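Local coordinates for protein Lys-gingipain catalytic subunit (Porphyromonas gingivalis, PDB 6I9A) that cleaves proteins after lysine residues as a secreted, calcium-binding cysteine endopeptidase of family C25, a possible virulence factor in periodontal disease, at residues 14-24 and 75-84; 163-174 and 292-302. All coordinates share one frame; numbering follows the deposited sequence.

Interaction 1: 14-24 and 75-84; sequences VRMLVVAGAKF and AAPVFLALVG
Val83 sets its CB against the CB of Ala20 at 3.6 Å, while its CG2 meets Val18 CG1 and its CG1 lies by the Phe24 ring. Strands 14-20 and 79-83 are the two central strands of the four-stranded parallel sheet in the alpha/beta catalytic region, and their short axes diverge by 24°. On the same face Met16, in one of its two conformers, is bent at its last torsion (chi3 -83°), which folds CE back to 3.6 Å from Phe79 CB, a tentative contact. Val14 CG1 comes at the edge of the Phe79 ring, 3.8 Å from CE2. Helix 25-37 covers this face through Trp31 and Leu28, and Phe119 of strand 117-121 also packs on it. On the other face Leu17 and Leu80 lie side by side and point the same way, CD2 to CD1 4.0 Å, and Leu82 CD2 reaches Val19 CB.

Between the two faces runs a parallel ladder: Leu17 N to Phe79 O, Ala81 N to Leu17 O, Val19 N to Ala81 O, Val83 N to Val19 O and Gly21 N to Val83 O. The opposite edge of strand 14-20 is paired with strand 40-46. Past Gly84, Asp85 binds a calcium ion, and Phe24 CE2 touches Gly84 CA at 3.6 Å.

At the polar edge the extended Arg15 chain runs beside Ala75 and Ala76, and Ala75 CB sits over one face of the guanidinium. Arg15 O takes two amides: Phe79 N in the carbonyl plane, nearly straight at 170°, and Val78 N above that plane, 2.8 Å away.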
loop_
_atom_site.group_PDB
_atom_site.type_symbol
_atom_site.label_atom_id
_atom_site.label_comp_id
_atom_site.label_asym_id
_atom_site.label_seq_id
_atom_site.Cartn_x
_atom_site.Cartn_y
_atom_site.Cartn_z
ATOM N N VAL A 14 -3.124 -0.621 -15.405
ATOM C CA VAL A 14 -2.526 -1.276 -14.250
ATOM C C VAL A 14 -2.370 -2.779 -14.521
ATOM O O VAL A 14 -3.328 -3.419 -14.937
ATOM C CB VAL A 14 -3.338 -1.042 -12.957
ATOM C CG1 VAL A 14 -2.615 -1.694 -11.767
ATOM C CG2 VAL A 14 -3.548 0.450 -12.738
ATOM N N ARG A 15 -1.173 -3.321 -14.298
ATOM C CA ARG A 15 -0.903 -4.755 -14.432
ATOM C C ARG A 15 -0.407 -5.309 -13.128
ATOM O O ARG A 15 0.458 -4.688 -12.481
ATOM C CB ARG A 15 0.126 -4.981 -15.540
ATOM C CG ARG A 15 -0.383 -4.391 -16.882
ATOM C CD ARG A 15 0.638 -4.547 -18.010
ATOM N NE ARG A 15 0.320 -3.709 -19.177
ATOM C CZ ARG A 15 -0.621 -3.974 -20.062
ATOM N NH1 ARG A 15 -1.319 -5.096 -19.975
ATOM N NH2 ARG A 15 -0.866 -3.125 -21.045
ATOM N N MET A 16 -0.916 -6.468 -12.732
ATOM C CA MET A 16 -0.508 -7.075 -11.461
ATOM C C MET A 16 -0.243 -8.564 -11.654
ATOM O O MET A 16 -1.108 -9.293 -12.175
ATOM C CB MET A 16 -1.602 -6.861 -10.397
ATOM C CG MET A 16 -1.376 -7.621 -9.102
ATOM S SD MET A 16 -2.821 -7.376 -7.982
ATOM C CE MET A 16 -2.275 -5.738 -7.291
ATOM N N LEU A 17 0.947 -9.005 -11.231
ATOM C CA LEU A 17 1.323 -10.401 -11.195
ATOM C C LEU A 17 0.989 -10.879 -9.781
ATOM O O LEU A 17 1.425 -10.250 -8.794
ATOM C CB LEU A 17 2.831 -10.524 -11.492
ATOM C CG LEU A 17 3.408 -11.913 -11.332
ATOM C CD1 LEU A 17 2.762 -12.915 -12.313
ATOM C CD2 LEU A 17 4.892 -11.913 -11.644
ATOM N N VAL A 18 0.231 -11.961 -9.666
ATOM C CA VAL A 18 -0.121 -12.545 -8.395
ATOM C C VAL A 18 0.511 -13.903 -8.278
ATOM O O VAL A 18 0.334 -14.749 -9.176
ATOM C CB VAL A 18 -1.664 -12.655 -8.230
ATOM C CG1 VAL A 18 -2.035 -13.271 -6.876
ATOM C CG2 VAL A 18 -2.347 -11.304 -8.451
ATOM N N VAL A 19 1.272 -14.153 -7.218
ATOM C CA VAL A 19 1.804 -15.504 -6.923
ATOM C C VAL A 19 1.289 -15.912 -5.565
ATOM O O VAL A 19 1.521 -15.200 -4.583
ATOM C CB VAL A 19 3.348 -15.502 -6.961
ATOM C CG1 VAL A 19 3.877 -16.886 -6.570
ATOM C CG2 VAL A 19 3.869 -15.051 -8.343
ATOM N N ALA A 20 0.485 -16.977 -5.538
ATOM C CA ALA A 20 -0.240 -17.356 -4.362
ATOM C C ALA A 20 -0.026 -18.800 -3.988
ATOM O O ALA A 20 0.035 -19.693 -4.855
ATOM C CB ALA A 20 -1.724 -17.117 -4.587
ATOM N N GLY A 21 -0.105 -19.081 -2.696
ATOM C CA GLY A 21 -0.126 -20.465 -2.273
ATOM C C GLY A 21 -1.384 -21.099 -2.828
ATOM O O GLY A 21 -2.484 -20.508 -2.833
ATOM N N ALA A 22 -1.253 -22.357 -3.242
ATOM C CA ALA A 22 -2.365 -23.086 -3.847
ATOM C C ALA A 22 -3.606 -23.187 -2.957
ATOM O O ALA A 22 -4.726 -23.285 -3.485
ATOM C CB ALA A 22 -1.875 -24.475 -4.251
ATOM N N LYS A 23 -3.459 -23.167 -1.611
ATOM C CA LYS A 23 -4.626 -23.323 -0.738
ATOM C C LYS A 23 -5.554 -22.113 -0.757
ATOM O O LYS A 23 -6.673 -22.162 -0.250
ATOM C CB LYS A 23 -4.179 -23.556 0.699
ATOM C CG LYS A 23 -3.452 -24.879 0.846
ATOM C CD LYS A 23 -2.992 -25.138 2.254
ATOM C CE LYS A 23 -2.256 -26.462 2.238
ATOM N NZ LYS A 23 -1.570 -26.720 3.520
ATOM N N PHE A 24 -5.109 -20.999 -1.338
ATOM C CA PHE A 24 -5.845 -19.718 -1.268
ATOM C C PHE A 24 -6.731 -19.448 -2.465
ATOM O O PHE A 24 -7.357 -18.392 -2.505
ATOM C CB PHE A 24 -4.832 -18.551 -1.113
ATOM C CG PHE A 24 -4.088 -18.633 0.206
ATOM C CD1 PHE A 24 -4.765 -18.470 1.414
ATOM C CD2 PHE A 24 -2.722 -18.885 0.240
ATOM C CE1 PHE A 24 -4.103 -18.544 2.630
ATOM C CE2 PHE A 24 -2.055 -18.996 1.470
ATOM C CZ PHE A 24 -2.743 -18.794 2.664
ATOM N N ALA A 75 4.565 -4.282 -21.490
ATOM C CA ALA A 75 3.474 -4.641 -20.584
ATOM C C ALA A 75 4.056 -5.164 -19.269
ATOM O O ALA A 75 3.675 -6.226 -18.793
ATOM C CB ALA A 75 2.588 -5.698 -21.252
ATOM N N ALA A 76 5.005 -4.430 -18.701
ATOM C CA ALA A 76 5.580 -4.888 -17.445
ATOM C C ALA A 76 4.547 -4.873 -16.319
ATOM O O ALA A 76 3.720 -3.969 -16.221
ATOM C CB ALA A 76 6.735 -3.995 -17.042
ATOM N N PRO A 77 4.566 -5.873 -15.429
ATOM C CA PRO A 77 3.744 -5.765 -14.207
ATOM C C PRO A 77 4.133 -4.502 -13.439
ATOM O O PRO A 77 5.315 -4.173 -13.341
ATOM C CB PRO A 77 4.092 -7.030 -13.424
ATOM C CG PRO A 77 4.787 -7.978 -14.424
ATOM C CD PRO A 77 5.436 -7.072 -15.407
ATOM N N VAL A 78 3.119 -3.824 -12.872
ATOM C CA VAL A 78 3.292 -2.707 -11.943
ATOM C C VAL A 78 3.415 -3.269 -10.510
ATOM O O VAL A 78 4.285 -2.852 -9.756
ATOM C CB VAL A 78 2.065 -1.755 -12.082
ATOM C CG1 VAL A 78 2.129 -0.671 -10.995
ATOM C CG2 VAL A 78 2.047 -1.128 -13.512
ATOM N N PHE A 79 2.478 -4.133 -10.151
ATOM C CA PHE A 79 2.418 -4.747 -8.845
ATOM C C PHE A 79 2.764 -6.207 -8.877
ATOM O O PHE A 79 2.437 -6.926 -9.834
ATOM C CB PHE A 79 0.999 -4.674 -8.252
ATOM C CG PHE A 79 0.543 -3.267 -7.918
ATOM C CD1 PHE A 79 0.970 -2.634 -6.745
ATOM C CD2 PHE A 79 -0.314 -2.569 -8.777
ATOM C CE1 PHE A 79 0.543 -1.325 -6.455
ATOM C CE2 PHE A 79 -0.735 -1.282 -8.477
ATOM C CZ PHE A 79 -0.260 -0.658 -7.348
ATOM N N LEU A 80 3.354 -6.663 -7.778
ATOM C CA LEU A 80 3.586 -8.059 -7.450
ATOM C C LEU A 80 2.890 -8.343 -6.132
ATOM O O LEU A 80 3.292 -7.826 -5.112
ATOM C CB LEU A 80 5.098 -8.364 -7.385
ATOM C CG LEU A 80 5.452 -9.748 -6.859
ATOM C CD1 LEU A 80 4.947 -10.866 -7.802
ATOM C CD2 LEU A 80 6.971 -9.876 -6.675
ATOM N N ALA A 81 1.843 -9.193 -6.174
ATOM C CA ALA A 81 1.102 -9.593 -4.990
ATOM C C ALA A 81 1.500 -11.003 -4.588
ATOM O O ALA A 81 1.320 -11.947 -5.355
ATOM C CB ALA A 81 -0.388 -9.549 -5.267
ATOM N N LEU A 82 2.101 -11.154 -3.418
ATOM C CA LEU A 82 2.475 -12.447 -2.852
ATOM C C LEU A 82 1.405 -12.819 -1.868
ATOM O O LEU A 82 1.086 -12.039 -0.961
ATOM C CB LEU A 82 3.857 -12.349 -2.155
ATOM C CG LEU A 82 4.975 -11.788 -3.009
ATOM C CD1 LEU A 82 6.251 -11.631 -2.158
ATOM C CD2 LEU A 82 5.249 -12.722 -4.221
ATOM N N VAL A 83 0.782 -13.986 -2.041
ATOM C CA VAL A 83 -0.326 -14.405 -1.185
ATOM C C VAL A 83 0.072 -15.663 -0.422
ATOM O O VAL A 83 0.253 -16.728 -1.027
ATOM C CB VAL A 83 -1.616 -14.618 -2.011
ATOM C CG1 VAL A 83 -2.763 -15.002 -1.090
ATOM C CG2 VAL A 83 -1.931 -13.359 -2.813
ATOM N N GLY A 84 0.218 -15.515 0.881
ATOM C CA GLY A 84 0.660 -16.596 1.748
ATOM C C GLY A 84 1.754 -16.155 2.695
ATOM O O GLY A 84 2.374 -15.096 2.521
#

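Interaction 2: 163-174 and 292-302; sequences WNSQVGQPTIKY and SVGANAVFGVQ. With NA (sodium ion), chain F.
Trp163 turns the edge of its six-membered ring onto the face of Phe299, a T-shaped pair with centroids 5.1 Å apart and planes at 85°; CZ3 stands over the centre of the phenyl ring. The same indole touches the bound inhibitor KYT-36, and its side chain is about 6 Å from that of His216, the inferred proton donor. One turn on, Gln166 O receives Gly300 N on a lone pair at 2.8 Å. In one of its two conformers the Gln166 side chain is bent at chi2 (-71°), which brings its amide alongside Gly300 CA, and a water links NE2 to Gly300 O. Gly300 lies inside the type II turn from Val298 to Val301, with positive phi. Val167 and Phe299 lie side by side, pointing the same way, with Val167 CG2 3.5 Å from Phe299 CD1.

Helix 163-178, which contains a wider pi-type turn at 164-168, is thus flanked by the loop that leaves helix 285-293 within the caspase-like catalytic region. It is kinked at Pro170, whose ring meets Gln302 OE1. Pro170 O accepts two donors, Tyr174 N from the helix and Gln302 NE2, the latter on a lone pair at 3.1 Å. Thr171 OG1 bonds back to Val167 O, while Thr171 CG2 presses on Ser292 CB at 3.6 Å. The CB of Lys173 lies against the Gln302 amide.

With CG anti to the backbone N (chi1 179°), Tyr174 carries its ring out to Val293 and the sodium ion. In one of two Val293 conformers, CG1 sits over the centre of one ring face, a CH-pi contact. Tyr174 OH binds the sodium ion at 2.5 Å. Val293 O lies 2.3 Å from the sodium ion, and a water, Thr308, Ser309 and Asp314 complete its coordination.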
loop_
_atom_site.group_PDB
_atom_site.type_symbol
_atom_site.label_atom_id
_atom_site.label_comp_id
_atom_site.label_asym_id
_atom_site.label_seq_id
_atom_site.Cartn_x
_atom_site.Cartn_y
_atom_site.Cartn_z
ATOM N N TRP A 163 15.903 10.139 21.923
ATOM C CA TRP A 163 15.432 10.330 20.548
ATOM C C TRP A 163 14.007 10.838 20.450
ATOM O O TRP A 163 13.643 11.352 19.383
ATOM C CB TRP A 163 15.542 9.007 19.771
ATOM C CG TRP A 163 16.950 8.586 19.447
ATOM C CD1 TRP A 163 17.676 7.607 20.067
ATOM C CD2 TRP A 163 17.756 9.085 18.379
ATOM N NE1 TRP A 163 18.913 7.504 19.478
ATOM C CE2 TRP A 163 18.991 8.404 18.442
ATOM C CE3 TRP A 163 17.580 10.098 17.417
ATOM C CZ2 TRP A 163 20.040 8.657 17.542
ATOM C CZ3 TRP A 163 18.597 10.313 16.487
ATOM C CH2 TRP A 163 19.835 9.647 16.602
ATOM N N ASN A 164 13.178 10.711 21.501
ATOM C CA ASN A 164 11.819 11.231 21.352
ATOM C C ASN A 164 11.855 12.731 21.038
ATOM O O ASN A 164 11.146 13.196 20.142
ATOM C CB ASN A 164 11.029 10.928 22.645
ATOM C CG ASN A 164 9.766 11.737 22.734
ATOM O OD1 ASN A 164 9.773 12.906 23.133
ATOM N ND2 ASN A 164 8.656 11.175 22.229
ATOM N N SER A 165 12.700 13.503 21.750
ATOM C CA SER A 165 12.695 14.944 21.465
ATOM C C SER A 165 13.488 15.284 20.214
ATOM O O SER A 165 13.183 16.276 19.526
ATOM C CB SER A 165 13.282 15.719 22.664
ATOM O OG SER A 165 14.640 15.360 22.922
ATOM N N GLN A 166 14.538 14.513 19.917
ATOM C CA GLN A 166 15.427 14.854 18.804
ATOM C C GLN A 166 14.869 14.483 17.458
ATOM O O GLN A 166 15.175 15.171 16.471
ATOM C CB GLN A 166 16.789 14.189 18.992
ATOM C CG GLN A 166 17.522 14.790 20.216
ATOM C CD GLN A 166 17.964 16.193 19.876
ATOM O OE1 GLN A 166 18.712 16.388 18.937
ATOM N NE2 GLN A 166 17.442 17.159 20.558
ATOM N N VAL A 167 14.083 13.392 17.393
ATOM C CA VAL A 167 13.574 12.931 16.094
ATOM C C VAL A 167 12.079 12.604 16.134
ATOM O O VAL A 167 11.383 12.942 15.197
ATOM C CB VAL A 167 14.364 11.679 15.659
ATOM C CG1 VAL A 167 13.642 10.883 14.566
ATOM C CG2 VAL A 167 15.755 12.088 15.156
ATOM N N GLY A 168 11.598 11.915 17.176
ATOM C CA GLY A 168 10.190 11.492 17.155
ATOM C C GLY A 168 9.237 12.663 17.066
ATOM O O GLY A 168 8.332 12.722 16.198
ATOM N N GLN A 169 9.426 13.644 17.973
ATOM C CA GLN A 169 8.523 14.799 17.953
ATOM C C GLN A 169 8.653 15.640 16.663
ATOM O O GLN A 169 7.653 15.951 16.032
ATOM C CB GLN A 169 8.703 15.652 19.183
ATOM C CG GLN A 169 8.263 14.962 20.481
ATOM C CD GLN A 169 8.185 15.938 21.612
ATOM O OE1 GLN A 169 7.660 17.054 21.436
ATOM N NE2 GLN A 169 8.695 15.531 22.749
ATOM N N PRO A 170 9.882 15.940 16.200
ATOM C CA PRO A 170 9.982 16.678 14.923
ATOM C C PRO A 170 9.301 15.941 13.770
ATOM O O PRO A 170 8.704 16.572 12.906
ATOM C CB PRO A 170 11.511 16.854 14.712
ATOM C CG PRO A 170 12.066 16.827 16.138
ATOM C CD PRO A 170 11.195 15.875 16.903
ATOM N N THR A 171 9.395 14.586 13.750
ATOM C CA THR A 171 8.732 13.815 12.671
ATOM C C THR A 171 7.222 14.063 12.687
ATOM O O THR A 171 6.629 14.452 11.658
ATOM C CB THR A 171 8.985 12.329 12.863
ATOM O OG1 THR A 171 10.388 12.034 12.734
ATOM C CG2 THR A 171 8.231 11.498 11.813
ATOM N N ILE A 172 6.591 13.829 13.851
ATOM C CA ILE A 172 5.121 13.934 13.903
ATOM C C ILE A 172 4.691 15.388 13.726
ATOM O O ILE A 172 3.689 15.657 13.043
ATOM C CB ILE A 172 4.639 13.331 15.250
ATOM C CG1 ILE A 172 4.979 11.837 15.361
ATOM C CG2 ILE A 172 3.127 13.595 15.466
ATOM C CD1 ILE A 172 4.526 10.960 14.259
ATOM N N LYS A 173 5.449 16.342 14.275
ATOM C CA LYS A 173 5.119 17.759 14.105
ATOM C C LYS A 173 5.178 18.171 12.647
ATOM O O LYS A 173 4.378 19.007 12.209
ATOM C CB LYS A 173 6.001 18.646 14.976
ATOM C CG LYS A 173 5.703 18.496 16.474
ATOM C CD LYS A 173 6.699 19.316 17.326
ATOM C CE LYS A 173 6.261 19.336 18.784
ATOM N NZ LYS A 173 7.199 20.158 19.593
ATOM N N TYR A 174 6.140 17.661 11.870
ATOM C CA TYR A 174 6.216 17.978 10.434
ATOM C C TYR A 174 4.955 17.458 9.730
ATOM O O TYR A 174 4.312 18.183 8.990
ATOM C CB TYR A 174 7.488 17.295 9.853
ATOM C CG TYR A 174 7.676 17.533 8.373
ATOM C CD1 TYR A 174 8.503 18.564 7.905
ATOM C CD2 TYR A 174 7.041 16.725 7.435
ATOM C CE1 TYR A 174 8.726 18.748 6.547
ATOM C CE2 TYR A 174 7.239 16.915 6.061
ATOM C CZ TYR A 174 8.073 17.930 5.635
ATOM O OH TYR A 174 8.320 18.152 4.309
ATOM N N SER A 292 10.284 9.527 6.827
ATOM C CA SER A 292 9.024 10.249 6.986
ATOM C C SER A 292 9.041 11.670 6.514
ATOM O O SER A 292 8.059 12.119 5.899
ATOM C CB SER A 292 8.543 10.255 8.436
ATOM O OG SER A 292 8.239 8.939 8.884
ATOM N N VAL A 293 10.112 12.447 6.805
ATOM C CA VAL A 293 10.141 13.890 6.570
ATOM C C VAL A 293 10.821 14.304 5.276
ATOM O O VAL A 293 10.482 15.353 4.698
ATOM C CB VAL A 293 10.899 14.503 7.774
ATOM C CG1 VAL A 293 11.330 15.935 7.532
ATOM C CG2 VAL A 293 10.044 14.414 9.037
ATOM N N GLY A 294 11.832 13.522 4.864
ATOM C CA GLY A 294 12.703 13.868 3.740
ATOM C C GLY A 294 14.136 13.961 4.228
ATOM O O GLY A 294 14.427 14.085 5.430
ATOM N N ALA A 295 15.056 13.853 3.262
ATOM C CA ALA A 295 16.471 14.082 3.577
ATOM C C ALA A 295 16.717 15.552 3.941
ATOM O O ALA A 295 15.881 16.432 3.702
ATOM C CB ALA A 295 17.339 13.679 2.397
ATOM N N ASN A 296 17.917 15.799 4.493
ATOM C CA ASN A 296 18.319 17.155 4.992
ATOM C C ASN A 296 17.574 17.523 6.285
ATOM O O ASN A 296 17.699 18.639 6.745
ATOM C CB ASN A 296 18.240 18.293 3.966
ATOM C CG ASN A 296 19.512 18.444 3.189
ATOM O OD1 ASN A 296 20.618 18.162 3.719
ATOM N ND2 ASN A 296 19.387 18.840 1.918
ATOM N N ALA A 297 16.891 16.580 6.908
ATOM C CA ALA A 297 16.346 16.761 8.250
ATOM C C ALA A 297 17.518 16.697 9.237
ATOM O O ALA A 297 18.459 15.946 9.045
ATOM C CB ALA A 297 15.358 15.615 8.523
ATOM N N VAL A 298 17.458 17.532 10.266
ATOM C CA VAL A 298 18.515 17.639 11.269
ATOM C C VAL A 298 17.968 17.251 12.637
ATOM O O VAL A 298 16.847 17.648 13.013
ATOM C CB VAL A 298 19.065 19.086 11.251
ATOM C CG1 VAL A 298 20.010 19.345 12.410
ATOM C CG2 VAL A 298 19.747 19.367 9.916
ATOM N N PHE A 299 18.719 16.447 13.377
ATOM C CA PHE A 299 18.279 16.031 14.707
ATOM C C PHE A 299 18.120 17.224 15.633
ATOM O O PHE A 299 19.001 18.105 15.694
ATOM C CB PHE A 299 19.259 15.042 15.344
ATOM C CG PHE A 299 19.595 13.819 14.512
ATOM C CD1 PHE A 299 18.673 13.269 13.639
ATOM C CD2 PHE A 299 20.852 13.236 14.594
ATOM C CE1 PHE A 299 19.000 12.161 12.864
ATOM C CE2 PHE A 299 21.158 12.105 13.839
ATOM C CZ PHE A 299 20.241 11.572 12.982
ATOM N N GLY A 300 16.985 17.281 16.318
ATOM C CA GLY A 300 16.780 18.324 17.306
ATOM C C GLY A 300 16.412 19.676 16.758
ATOM O O GLY A 300 16.360 20.636 17.545
ATOM N N VAL A 301 16.134 19.796 15.458
ATOM C CA VAL A 301 15.835 21.048 14.800
ATOM C C VAL A 301 14.613 20.775 13.961
ATOM O O VAL A 301 14.597 19.801 13.187
ATOM C CB VAL A 301 17.058 21.534 13.996
ATOM C CG1 VAL A 301 16.777 22.882 13.320
ATOM C CG2 VAL A 301 18.318 21.636 14.888
ATOM N N GLN A 302 13.589 21.581 14.111
ATOM C CA GLN A 302 12.374 21.280 13.412
ATOM C C GLN A 302 12.552 21.374 11.876
ATOM O O GLN A 302 12.993 22.426 11.391
ATOM C CB GLN A 302 11.226 22.190 13.895
ATOM C CG GLN A 302 9.865 21.805 13.279
ATOM C CD GLN A 302 9.424 20.415 13.663
ATOM O OE1 GLN A 302 9.765 19.935 14.758
ATOM N NE2 GLN A 302 8.693 19.709 12.789
HETATM NA NA NA F . 10.263 17.079 3.137
HETATM O O HOH W 1 17.480 20.218 20.105
HETATM O O HOH W 2 10.120 18.720 1.330
#

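How the interactions relate
From the N terminus the chain first lays down strand 14-20, passes through helix 25-37, strand 40-46 and helix 56-72, and returns in strand 79-83, where interaction 1 closes a loop of 50 residues in the middle of the four-stranded sheet. Only after that does helix 163-178 open interaction 2, closed 117 residues later by the end of helix 285-293 and its following loop, beside the six-stranded mixed sheet region. The contacts therefore stand in series, neither nested nor crossed. Their centres are 36 Å apart on opposite sides of the chain's centre: one joins neighbouring strands in a buried sheet, the other joins helix and loop at the inhibitor pocket, of which Trp163 is part.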